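Local coordinates for protein dihydrofolate reductase (Moritella profunda, PDB 3IA4) that reduces 7,8-dihydrofolate to 5,6,7,8-tetrahydrofolate with NADPH, a step probably essential for making glycine, purines and DNA precursors, at residues 61-66 against 75-80; 109-114 against 155-160; 117-122 against 149-154. All coordinates share one frame; numbering follows the deposited sequence.

Contact 1: 61-66 against 75-80; sequences IVLSRQ and TVVATL. With NDP (NADPH dihydro-nicotinamide-adenine-dinucleotide phosphate), chain E.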
# COMPACT_ATOMS: atom_id res chain seq x y z
N ILE A 61 2.61 11.55 2.24
CA ILE A 61 2.66 12.31 0.98
C ILE A 61 1.42 11.90 0.20
O ILE A 61 1.21 10.71 0.04
CB ILE A 61 3.96 11.97 0.20
CG1 ILE A 61 5.18 12.35 1.03
CG2 ILE A 61 3.96 12.60 -1.23
CD1 ILE A 61 6.49 11.76 0.51
N VAL A 62 0.61 12.87 -0.24
CA VAL A 62 -0.66 12.53 -0.89
C VAL A 62 -0.65 13.10 -2.30
O VAL A 62 -0.38 14.29 -2.49
CB VAL A 62 -1.85 13.04 -0.11
CG1 VAL A 62 -3.18 12.75 -0.87
CG2 VAL A 62 -1.86 12.39 1.24
N LEU A 63 -0.98 12.27 -3.31
CA LEU A 63 -1.03 12.76 -4.68
C LEU A 63 -2.37 13.36 -5.06
O LEU A 63 -3.43 12.70 -4.97
CB LEU A 63 -0.71 11.57 -5.63
CG LEU A 63 0.80 11.32 -5.59
CD1 LEU A 63 1.14 9.85 -5.69
CD2 LEU A 63 1.45 12.11 -6.73
N SER A 64 -2.38 14.62 -5.49
CA SER A 64 -3.59 15.14 -6.10
C SER A 64 -3.26 16.24 -7.11
O SER A 64 -2.31 16.98 -6.88
CB SER A 64 -4.52 15.73 -5.04
OG SER A 64 -5.60 16.46 -5.63
N ARG A 65 -4.05 16.38 -8.18
CA ARG A 65 -3.88 17.51 -9.10
C ARG A 65 -4.83 18.64 -8.75
O ARG A 65 -4.87 19.63 -9.46
CB ARG A 65 -4.06 17.09 -10.57
CG ARG A 65 -3.03 16.06 -10.99
CD ARG A 65 -3.15 15.67 -12.46
NE ARG A 65 -2.82 14.27 -12.56
CZ ARG A 65 -2.64 13.61 -13.69
NH1 ARG A 65 -2.76 14.26 -14.82
NH2 ARG A 65 -2.29 12.31 -13.66
N GLN A 66 -5.61 18.48 -7.69
CA GLN A 66 -6.53 19.55 -7.28
C GLN A 66 -5.71 20.62 -6.53
O GLN A 66 -5.14 20.35 -5.48
CB GLN A 66 -7.69 18.96 -6.46
N THR A 75 1.64 16.22 3.14
CA THR A 75 2.24 16.97 2.08
C THR A 75 1.59 16.56 0.77
O THR A 75 1.68 15.39 0.39
CB THR A 75 3.74 16.64 2.03
OG1 THR A 75 4.31 17.06 3.29
CG2 THR A 75 4.42 17.31 0.81
N VAL A 76 0.92 17.51 0.10
CA VAL A 76 0.25 17.20 -1.18
C VAL A 76 1.17 17.54 -2.31
O VAL A 76 1.74 18.65 -2.35
CB VAL A 76 -1.08 17.98 -1.33
CG1 VAL A 76 -1.67 17.81 -2.73
CG2 VAL A 76 -2.06 17.46 -0.23
N VAL A 77 1.33 16.61 -3.24
CA VAL A 77 2.20 16.84 -4.42
C VAL A 77 1.40 16.55 -5.67
O VAL A 77 0.47 15.71 -5.65
CB VAL A 77 3.44 15.98 -4.40
CG1 VAL A 77 4.40 16.40 -3.23
CG2 VAL A 77 3.04 14.51 -4.24
N ALA A 78 1.76 17.20 -6.79
CA ALA A 78 0.92 17.08 -7.97
C ALA A 78 1.47 16.12 -9.02
O ALA A 78 0.83 15.91 -10.07
CB ALA A 78 0.69 18.49 -8.61
N THR A 79 2.63 15.55 -8.75
CA THR A 79 3.24 14.59 -9.67
C THR A 79 4.01 13.54 -8.86
O THR A 79 4.45 13.81 -7.71
CB THR A 79 4.26 15.22 -10.67
OG1 THR A 79 5.40 15.73 -9.95
CG2 THR A 79 3.65 16.35 -11.48
N LEU A 80 4.26 12.40 -9.49
CA LEU A 80 5.06 11.36 -8.86
C LEU A 80 6.48 11.83 -8.60
O LEU A 80 7.07 11.49 -7.57
CB LEU A 80 5.11 10.12 -9.77
CG LEU A 80 4.12 8.97 -9.60
CD1 LEU A 80 3.15 9.25 -8.53
CD2 LEU A 80 3.39 8.56 -10.90
PA NDP E . -6.06 6.25 -5.29
O1A NDP E . -4.95 5.68 -6.14
O2A NDP E . -6.04 6.13 -3.80
O5B NDP E . -6.34 7.82 -5.63
C5B NDP E . -6.41 8.23 -7.01
C4B NDP E . -6.43 9.76 -6.98
O4B NDP E . -5.07 10.18 -6.79
C3B NDP E . -6.75 10.33 -8.38
O3B NDP E . -8.16 10.38 -8.58
C2B NDP E . -6.06 11.69 -8.38
O2B NDP E . -6.67 12.58 -7.44
C1B NDP E . -4.77 11.28 -7.69
N9A NDP E . -3.69 10.90 -8.63
C8A NDP E . -3.51 9.67 -9.15
N7A NDP E . -2.38 9.63 -9.89
C5A NDP E . -1.81 10.87 -9.81
C6A NDP E . -0.59 11.52 -10.31
N6A NDP E . 0.31 10.89 -11.13
N1A NDP E . -0.43 12.84 -9.93
C2A NDP E . -1.25 13.52 -9.13
N3A NDP E . -2.36 12.97 -8.65
C4A NDP E . -2.67 11.67 -8.96
O3 NDP E . -7.49 5.71 -5.81
PN NDP E . -8.13 4.29 -6.25
O1N NDP E . -7.36 3.77 -7.41
O2N NDP E . -9.60 4.48 -6.38
O5D NDP E . -7.76 3.34 -5.04
C5D NDP E . -8.51 3.45 -3.84
C4D NDP E . -9.05 2.08 -3.44
O4D NDP E . -7.93 1.21 -3.01
C3D NDP E . -10.02 2.11 -2.25
O3D NDP E . -11.03 1.11 -2.46
C2D NDP E . -9.17 1.69 -1.06
O2D NDP E . -9.92 1.09 0.03
C1D NDP E . -8.27 0.68 -1.72
N1N NDP E . -6.99 0.44 -1.06
C2N NDP E . -6.68 -0.82 -0.74
C3N NDP E . -5.44 -1.10 -0.22
C7N NDP E . -5.14 -2.52 0.14
O7N NDP E . -4.00 -2.80 0.45
N7N NDP E . -6.04 -3.50 0.01
C4N NDP E . -4.36 -0.07 0.05
C5N NDP E . -4.83 1.23 -0.41
C6N NDP E . -6.10 1.44 -0.89
P2B NDP E . -7.20 14.04 -7.92
O1X NDP E . -7.42 14.72 -6.64
O2X NDP E . -6.13 14.53 -8.83
O3X NDP E . -8.42 13.75 -8.75

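Contact 2: 109-114 against 155-160; sequences ADRLYL and FSLLER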
# COMPACT_ATOMS: atom_id res chain seq x y z
N ALA A 109 9.11 -0.39 -9.13
CA ALA A 109 9.19 -0.88 -7.77
C ALA A 109 10.33 -1.86 -7.62
O ALA A 109 10.56 -2.76 -8.46
CB ALA A 109 7.87 -1.54 -7.34
N ASP A 110 11.06 -1.65 -6.55
CA ASP A 110 12.12 -2.58 -6.21
C ASP A 110 11.57 -3.76 -5.37
O ASP A 110 12.15 -4.86 -5.42
CB ASP A 110 13.16 -1.82 -5.37
CG ASP A 110 13.88 -0.73 -6.17
OD1 ASP A 110 13.98 0.40 -5.66
OD2 ASP A 110 14.39 -1.00 -7.29
N ARG A 111 10.57 -3.49 -4.50
CA ARG A 111 10.02 -4.51 -3.60
C ARG A 111 8.50 -4.37 -3.56
O ARG A 111 7.99 -3.24 -3.68
CB ARG A 111 10.54 -4.32 -2.16
CG ARG A 111 12.03 -4.47 -1.98
CD ARG A 111 12.32 -4.14 -0.53
NE ARG A 111 13.71 -4.48 -0.24
CZ ARG A 111 14.26 -4.24 0.95
NH1 ARG A 111 13.56 -3.59 1.87
NH2 ARG A 111 15.53 -4.59 1.18
N LEU A 112 7.80 -5.48 -3.35
CA LEU A 112 6.39 -5.50 -3.03
C LEU A 112 6.24 -6.15 -1.68
O LEU A 112 6.73 -7.26 -1.46
CB LEU A 112 5.60 -6.33 -4.05
CG LEU A 112 5.71 -5.80 -5.50
CD1 LEU A 112 4.92 -6.76 -6.43
CD2 LEU A 112 5.30 -4.33 -5.68
N TYR A 113 5.54 -5.49 -0.78
CA TYR A 113 5.21 -6.09 0.50
C TYR A 113 3.75 -6.52 0.36
O TYR A 113 2.84 -5.71 0.46
CB TYR A 113 5.27 -5.03 1.62
CG TYR A 113 6.67 -4.54 2.00
CD1 TYR A 113 7.06 -4.59 3.34
CD2 TYR A 113 7.54 -3.97 1.07
CE1 TYR A 113 8.26 -4.10 3.74
CE2 TYR A 113 8.82 -3.48 1.49
CZ TYR A 113 9.12 -3.54 2.84
OH TYR A 113 10.37 -3.11 3.26
N LEU A 114 3.52 -7.79 0.08
CA LEU A 114 2.16 -8.25 -0.17
C LEU A 114 1.61 -9.07 0.99
O LEU A 114 2.20 -10.04 1.43
CB LEU A 114 2.12 -9.14 -1.43
CG LEU A 114 2.62 -8.46 -2.73
CD1 LEU A 114 2.45 -9.32 -3.95
CD2 LEU A 114 1.88 -7.11 -2.95
N PHE A 155 2.04 -12.97 4.77
CA PHE A 155 2.91 -11.91 4.23
C PHE A 155 4.01 -12.44 3.33
O PHE A 155 4.62 -13.46 3.62
CB PHE A 155 3.55 -11.22 5.42
CG PHE A 155 4.49 -10.15 5.02
CD1 PHE A 155 4.00 -9.02 4.35
CD2 PHE A 155 5.87 -10.30 5.19
CE1 PHE A 155 4.87 -8.03 3.90
CE2 PHE A 155 6.76 -9.28 4.75
CZ PHE A 155 6.25 -8.17 4.10
N SER A 156 4.27 -11.75 2.21
CA SER A 156 5.34 -12.15 1.32
C SER A 156 6.04 -10.88 0.86
O SER A 156 5.39 -10.02 0.25
CB SER A 156 4.70 -12.89 0.12
OG SER A 156 5.60 -13.18 -0.92
N LEU A 157 7.34 -10.77 1.12
CA LEU A 157 8.09 -9.66 0.63
C LEU A 157 8.85 -10.08 -0.62
O LEU A 157 9.70 -10.99 -0.58
CB LEU A 157 8.94 -9.08 1.78
CG LEU A 157 9.91 -7.94 1.49
CD1 LEU A 157 9.43 -6.94 0.57
CD2 LEU A 157 10.35 -7.29 2.84
N LEU A 158 8.46 -9.49 -1.75
CA LEU A 158 9.11 -9.80 -3.03
C LEU A 158 10.08 -8.72 -3.47
O LEU A 158 9.80 -7.50 -3.38
CB LEU A 158 8.08 -9.96 -4.14
CG LEU A 158 6.93 -10.94 -3.93
CD1 LEU A 158 6.01 -10.93 -5.13
CD2 LEU A 158 7.55 -12.33 -3.76
N GLU A 159 11.20 -9.17 -4.04
CA GLU A 159 12.20 -8.28 -4.60
C GLU A 159 12.23 -8.48 -6.10
O GLU A 159 12.29 -9.62 -6.56
CB GLU A 159 13.55 -8.70 -4.00
CG GLU A 159 14.65 -7.75 -4.13
CD GLU A 159 15.89 -8.34 -3.46
OE1 GLU A 159 16.35 -9.41 -3.91
OE2 GLU A 159 16.37 -7.74 -2.47
N ARG A 160 12.22 -7.38 -6.86
CA ARG A 160 12.27 -7.47 -8.32
C ARG A 160 13.58 -8.11 -8.76
O ARG A 160 14.66 -7.77 -8.24
CB ARG A 160 12.06 -6.08 -8.95
CG ARG A 160 12.03 -6.10 -10.44
CD ARG A 160 10.71 -6.57 -11.05
NE ARG A 160 10.94 -6.67 -12.51
CZ ARG A 160 10.73 -5.71 -13.39
NH1 ARG A 160 11.05 -5.93 -14.70
NH2 ARG A 160 10.23 -4.53 -13.02
O HOH W 1 9.29 -3.63 -10.74
O HOH W 2 15.12 -5.38 -6.69

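Contact 3: 117-122 against 149-154; sequences IELTTE and NPHNYR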
# COMPACT_ATOMS: atom_id res chain seq x y z
N ILE A 117 -4.73 -12.46 1.45
CA ILE A 117 -5.85 -12.94 2.29
C ILE A 117 -6.65 -14.06 1.62
O ILE A 117 -7.01 -13.95 0.44
CB ILE A 117 -6.79 -11.74 2.58
CG1 ILE A 117 -5.96 -10.60 3.16
CG2 ILE A 117 -7.98 -12.19 3.48
CD1 ILE A 117 -6.77 -9.25 3.27
N GLU A 118 -6.93 -15.15 2.35
CA GLU A 118 -7.65 -16.25 1.73
C GLU A 118 -9.14 -15.95 1.76
O GLU A 118 -9.87 -16.42 2.66
CB GLU A 118 -7.36 -17.56 2.46
CG GLU A 118 -5.92 -17.99 2.34
CD GLU A 118 -5.67 -19.39 2.96
OE1 GLU A 118 -6.65 -20.17 3.13
OE2 GLU A 118 -4.48 -19.67 3.25
N LEU A 119 -9.59 -15.14 0.80
CA LEU A 119 -10.98 -14.71 0.76
C LEU A 119 -11.32 -14.39 -0.69
O LEU A 119 -10.52 -13.75 -1.36
CB LEU A 119 -11.10 -13.43 1.60
CG LEU A 119 -12.43 -12.70 1.48
CD1 LEU A 119 -13.59 -13.43 2.11
CD2 LEU A 119 -12.19 -11.41 2.21
N THR A 120 -12.47 -14.89 -1.18
CA THR A 120 -12.99 -14.42 -2.48
C THR A 120 -14.09 -13.38 -2.17
O THR A 120 -15.12 -13.67 -1.52
CB THR A 120 -13.58 -15.56 -3.27
OG1 THR A 120 -12.52 -16.48 -3.58
CG2 THR A 120 -14.21 -15.02 -4.58
N THR A 121 -13.85 -12.17 -2.61
CA THR A 121 -14.80 -11.09 -2.33
C THR A 121 -14.94 -10.27 -3.61
O THR A 121 -14.03 -10.28 -4.45
CB THR A 121 -14.32 -10.25 -1.09
OG1 THR A 121 -15.38 -9.40 -0.63
CG2 THR A 121 -13.13 -9.45 -1.38
N GLU A 122 -16.06 -9.62 -3.81
CA GLU A 122 -16.19 -8.72 -4.99
C GLU A 122 -15.40 -7.42 -4.81
O GLU A 122 -15.27 -6.86 -3.73
CB GLU A 122 -17.65 -8.37 -5.25
CG GLU A 122 -18.38 -9.47 -6.06
CD GLU A 122 -19.87 -9.16 -6.21
OE1 GLU A 122 -20.27 -7.96 -5.95
OE2 GLU A 122 -20.63 -10.13 -6.50
N ASN A 149 -9.81 -12.24 13.80
CA ASN A 149 -9.47 -12.14 12.37
C ASN A 149 -9.95 -13.41 11.71
O ASN A 149 -9.33 -14.44 11.85
CB ASN A 149 -7.94 -12.04 12.23
CG ASN A 149 -7.41 -10.80 12.84
OD1 ASN A 149 -7.40 -9.72 12.18
ND2 ASN A 149 -7.01 -10.89 14.12
N PRO A 150 -11.04 -13.32 10.93
CA PRO A 150 -11.77 -14.50 10.45
C PRO A 150 -11.16 -15.19 9.23
O PRO A 150 -11.68 -16.22 8.85
CB PRO A 150 -13.14 -13.94 10.07
CG PRO A 150 -12.91 -12.41 9.84
CD PRO A 150 -11.75 -12.03 10.67
N HIS A 151 -10.13 -14.64 8.61
CA HIS A 151 -9.57 -15.25 7.42
C HIS A 151 -8.10 -15.50 7.63
O HIS A 151 -7.43 -14.68 8.25
CB HIS A 151 -9.69 -14.22 6.23
CG HIS A 151 -11.04 -13.61 6.13
ND1 HIS A 151 -12.17 -14.36 5.91
CD2 HIS A 151 -11.46 -12.31 6.20
CE1 HIS A 151 -13.24 -13.58 5.90
NE2 HIS A 151 -12.84 -12.33 6.06
N ASN A 152 -7.59 -16.59 7.06
CA ASN A 152 -6.17 -16.81 7.02
C ASN A 152 -5.53 -15.74 6.13
O ASN A 152 -6.09 -15.37 5.11
CB ASN A 152 -5.89 -18.14 6.36
CG ASN A 152 -6.41 -19.33 7.17
OD1 ASN A 152 -6.43 -19.27 8.37
ND2 ASN A 152 -6.83 -20.40 6.50
N TYR A 153 -4.35 -15.30 6.51
CA TYR A 153 -3.57 -14.39 5.61
C TYR A 153 -2.11 -14.63 5.77
O TYR A 153 -1.69 -15.35 6.69
CB TYR A 153 -3.98 -12.92 5.78
CG TYR A 153 -3.68 -12.34 7.16
CD1 TYR A 153 -4.53 -12.56 8.23
CD2 TYR A 153 -2.53 -11.59 7.36
CE1 TYR A 153 -4.22 -12.03 9.52
CE2 TYR A 153 -2.23 -11.03 8.62
CZ TYR A 153 -3.08 -11.26 9.68
OH TYR A 153 -2.76 -10.71 10.92
N ARG A 154 -1.32 -14.11 4.84
CA ARG A 154 0.12 -14.37 4.94
C ARG A 154 0.82 -13.18 4.32
O ARG A 154 0.25 -12.44 3.52
CB ARG A 154 0.53 -15.69 4.25
CG ARG A 154 0.41 -15.58 2.77
CD ARG A 154 0.61 -16.96 2.09
NE ARG A 154 0.35 -16.85 0.64
CZ ARG A 154 -0.85 -16.97 0.09
NH1 ARG A 154 -1.00 -16.84 -1.24
NH2 ARG A 154 -1.94 -17.20 0.86
O HOH W 3 -2.63 -17.80 3.72
O HOH W 4 -9.41 -17.82 5.20
O HOH W 5 -12.08 -16.79 4.90

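Contact 1: 61-66 against 75-80
Val-77 holds CG1 anti to its own carbonyl carbon (chi1 -68°), which leaves CG2 between the backbone N and that carbon, and this methyl fits between CG2 of Ile-61 at 3.7 Å and CD2 of Leu-63 at 3.8 Å. The other branch of Leu-63 goes to Leu-80: their CD1 atoms meet at 3.5 Å, with the two side chains at about a right angle. Helix 80-87 covers this face through Ala-83, which touches both Ile-61 and Val-77. The backbones form the parallel edge of the central mixed sheet of the dihydrofolate reductase fold, Val-62 N bonding to Thr-75 O and Val-77 N returning to Val-62 O. Where strand 60-63 ends, the chain turns into the adenosine site of NADPH. Ser-64 OG, anti to its backbone N (chi1 169°), donates a hydrogen bond to O1X of the 2'-phosphate at 2.7 Å and accepts from Gln-66 N at 2.9 Å in an ST turn. An alanine here would probably leave O1X without this donor and Gln-66 N without its acceptor, letting the turn shift. Arg-65 N gives O2X an almost straight bond of 2.9 Å (174°), while Arg-65 CG packs 3.6 Å from adenine atom C2A.

Contact 2: 109-114 against 155-160
Leu-157 is the bump of this strand pair, and the hollow it fills is built by Tyr-113, Arg-111 and the backbone of Leu-112. With CG anti to the backbone N (chi1 176°), the leucine lies alongside Tyr-113, both side chains pointing the same way. CD1 sits over one face of the phenol, 3.8 Å from the ring centroid and 21° off the ring normal, a CH-pi contact displaced toward the CD2-CE2 rim. The same methyl also presses on Leu-112 O at 3.4 Å and on Arg-111 CB at 3.9 Å, while CD2 reaches CE1 and CZ of the tyrosine. Phe-155 closes the next position along: its edge meets Tyr-113, CZ lying 3.7 Å from CD1 of the tyrosine. The polar tips beyond this hollow converge on one carboxylate oxygen, since Glu-92 OE2 is hydrogen-bonded to Tyr-113 OH and forms a salt bridge with Arg-111 NH1.

The frame is an antiparallel pair in the mixed sheet of the reductase fold, where strand 111-117 runs parallel to 2-9 on one flank and antiparallel to 153-160 on the other. Leu-112 with Leu-158 and Leu-114 with Ser-156 are its hydrogen-bonded pairs; Arg-111 with Glu-159 and Tyr-113 with Leu-157 are the non-hydrogen-bonded ones.

On the other face, that of Leu-112, Leu-114 and Leu-158, the CD1 atoms of Leu-114 and Leu-158 approach to 4.1 Å, and Tyr-130 lies against all three leucines. At the Arg-160 end, Arg-160 N bonds to Asp-110 O from above the carbonyl plane. Here one water bridges the two segments, donating to Ala-109 O at 2.8 Å and accepting from Arg-160 NH2 at 2.6 Å, near the guanidinium plane; another donates to Arg-160 O and, at longer range, to Asp-110 O.

Contact 3: 117-122 against 149-154
Leu-119 covers one face of the His-151 imidazole: CD1 lies 4.2 Å from the ring centroid and 27° off its normal, a CH-pi contact, and CD2 sits above the rim on the same side. Pro-150 CG occupies the opposite face, so two apolar groups hold the ring. Ile-117 crosses the histidine side chain at an angle, its CG2 3.8 Å from His-151 CB.

Glu-118 crosses Asn-152 obliquely, its CD packed 3.6 Å from CB of the asparagine. The carboxylate and amide planes stand 76° apart, and the bond from Asn-152 ND2 to Glu-118 OE1 is weak at 3.4 Å; OD1, the other amide end, accepts from Ala-145 N. Arg-154 NH2 and Glu-118 OE2, too distant for a salt bridge, share a water that donates to the carboxylate and accepts from the guanidinium. Two more waters join Glu-118 O to Asn-152 N and to His-151 ND1.

Glu-118 N to Asn-152 O (2.9 Å, 179°) is the backbone bond joining the segments, beside the non-hydrogen-bonded pair Ile-117 with Tyr-153. Glu-118 then centres an inverse gamma turn; the two loops probably correspond to the FG and GH loops of Escherichia coli dihydrofolate reductase.

All three contacts reach one mixed sheet. Contact 1 joins the edge strand 75-77 to its neighbour, whereas contacts 2 and 3 share strand 153-160, and segment 117-122 runs on from the end of its neighbour 111-117; contact 3 is nested within the chain loop that contact 2 closes. Centres lie about 24 Å apart for contacts 1 and 2, about 19 Å for 2 and 3, and about 32 Å for 1 and 3, which sit on opposite sides of the chain's centre. Contact 1 alone binds NADPH directly. Methotrexate lies about 7 Å from the side chains of Tyr-113 in contact 2 and Ile-117 in contact 3, the latter also about 7 Å from the cofactor.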